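Local coordinates for glycerate dehydrogenase related protein (Thermoplasma acidophilum, PDB 3GVX) that probably works as an NAD(P)H-dependent glyoxylate or hydroxypyruvate reductase of the D-isomer specific 2-hydroxyacid dehydrogenase family, at residues V13-I16 against A17-L21. Residues are numbered along the deposited sequence; the frame is centred on the assembly and turned at random.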
loop_
_atom_site.group_PDB
_atom_site.type_symbol
_atom_site.label_atom_id
_atom_site.label_comp_id
_atom_site.label_asym_id
_atom_site.label_seq_id
_atom_site.Cartn_x
_atom_site.Cartn_y
_atom_site.Cartn_z
ATOM N N VAL B 13 -7.808 -26.407 8.659
ATOM C CA VAL B 13 -8.598 -25.636 9.592
ATOM C C VAL B 13 -8.115 -25.986 10.992
ATOM O O VAL B 13 -7.813 -25.110 11.793
ATOM C CB VAL B 13 -10.095 -25.969 9.405
ATOM C CG1 VAL B 13 -10.945 -25.140 10.351
ATOM C CG2 VAL B 13 -10.495 -25.759 7.929
ATOM N N ARG B 14 -7.989 -27.275 11.270
ATOM C CA ARG B 14 -7.531 -27.713 12.576
ATOM C C ARG B 14 -6.182 -27.162 12.998
ATOM O O ARG B 14 -6.033 -26.743 14.139
ATOM C CB ARG B 14 -7.511 -29.233 12.644
ATOM C CG ARG B 14 -8.728 -29.823 13.298
ATOM C CD ARG B 14 -9.343 -30.908 12.465
ATOM N NE ARG B 14 -10.064 -31.837 13.322
ATOM C CZ ARG B 14 -11.206 -32.428 13.009
ATOM N NH1 ARG B 14 -11.779 -32.189 11.847
ATOM N NH2 ARG B 14 -11.767 -33.258 13.867
ATOM N N GLU B 15 -5.201 -27.143 12.100
ATOM C CA GLU B 15 -3.894 -26.608 12.478
ATOM C C GLU B 15 -4.000 -25.150 12.868
ATOM O O GLU B 15 -3.525 -24.746 13.926
ATOM C CB GLU B 15 -2.851 -26.735 11.355
ATOM C CG GLU B 15 -1.444 -26.419 11.885
ATOM C CD GLU B 15 -0.358 -26.301 10.816
ATOM O OE1 GLU B 15 0.814 -26.068 11.197
ATOM O OE2 GLU B 15 -0.663 -26.439 9.609
ATOM N N ILE B 16 -4.613 -24.362 11.992
ATOM C CA ILE B 16 -4.832 -22.938 12.230
ATOM C C ILE B 16 -5.414 -22.779 13.624
ATOM O O ILE B 16 -4.941 -21.976 14.433
ATOM C CB ILE B 16 -5.852 -22.358 11.236
ATOM C CG1 ILE B 16 -5.329 -22.516 9.813
ATOM C CG2 ILE B 16 -6.180 -20.922 11.606
ATOM C CD1 ILE B 16 -6.192 -21.878 8.751
ATOM N N ALA B 17 -6.450 -23.567 13.889
ATOM C CA ALA B 17 -7.103 -23.558 15.178
ATOM C C ALA B 17 -6.114 -23.857 16.307
ATOM O O ALA B 17 -6.021 -23.080 17.248
ATOM C CB ALA B 17 -8.263 -24.548 15.183
ATOM N N LYS B 18 -5.348 -24.945 16.220
ATOM C CA LYS B 18 -4.402 -25.213 17.310
ATOM C C LYS B 18 -3.368 -24.117 17.459
ATOM O O LYS B 18 -2.886 -23.878 18.559
ATOM C CB LYS B 18 -3.628 -26.533 17.160
ATOM C CG LYS B 18 -4.265 -27.628 16.338
ATOM C CD LYS B 18 -3.653 -29.014 16.658
ATOM C CE LYS B 18 -2.107 -29.103 16.510
ATOM N NZ LYS B 18 -1.435 -27.996 15.743
ATOM N N THR B 19 -2.992 -23.450 16.375
ATOM C CA THR B 19 -1.992 -22.408 16.552
ATOM C C THR B 19 -2.623 -21.195 17.202
ATOM O O THR B 19 -2.124 -20.707 18.211
ATOM C CB THR B 19 -1.313 -21.947 15.241
ATOM O OG1 THR B 19 -0.818 -23.081 14.520
ATOM C CG2 THR B 19 -0.136 -21.017 15.576
ATOM N N VAL B 20 -3.728 -20.715 16.642
ATOM C CA VAL B 20 -4.399 -19.546 17.192
ATOM C C VAL B 20 -4.972 -19.770 18.579
ATOM O O VAL B 20 -4.865 -18.912 19.444
ATOM C CB VAL B 20 -5.566 -19.069 16.287
ATOM C CG1 VAL B 20 -6.366 -17.986 17.006
ATOM C CG2 VAL B 20 -5.043 -18.569 14.944
ATOM N N LEU B 21 -5.593 -20.922 18.790
ATOM C CA LEU B 21 -6.209 -21.211 20.078
ATOM C C LEU B 21 -5.403 -22.162 20.951
ATOM O O LEU B 21 -5.959 -22.938 21.719
ATOM C CB LEU B 21 -7.628 -21.747 19.873
ATOM C CG LEU B 21 -8.499 -20.680 19.206
ATOM C CD1 LEU B 21 -9.738 -21.324 18.621
ATOM C CD2 LEU B 21 -8.814 -19.571 20.215
#
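Ala-17, Lys-18, Thr-19 and Val-20 each give their backbone N-H to the carbonyl four residues earlier, closing the last turns of helix 11-20. The bond from Val-20 N to Ile-16 O (2.8 Å) is almost straight, at 175° about the hydrogen. Glu-15 O is gripped twice: Thr-19 N reaches it at 2.8 Å, while Thr-19 OG1 donates a longer bond of 3.2 Å from above the carbonyl plane. The threonine hydroxyl stands beside its own backbone N (chi1 -52°), which turns it back onto the preceding turn.

Among the charged side chains, Lys-18 bends at its far torsions and brings NZ within 4.2 Å of Glu-15 CG; the extended glutamate carries OE1 onward to 5.4 Å from NZ, too far for a salt bridge. The apolar contact is a single approach, Ile-16 CG2 to Val-20 CG2 at 4.2 Å, on the face that also meets helix 266-279.

Ile-16, Ala-17 and Val-20 all touch that helix, and Ala-17 packs on Trp-28 of strand 26-28. This run of i to i+4 backbone bonds thus belongs to the crossover helix of a beta-alpha-beta unit, linking parallel strands 3-5 and 26-28 of the five-stranded sheet.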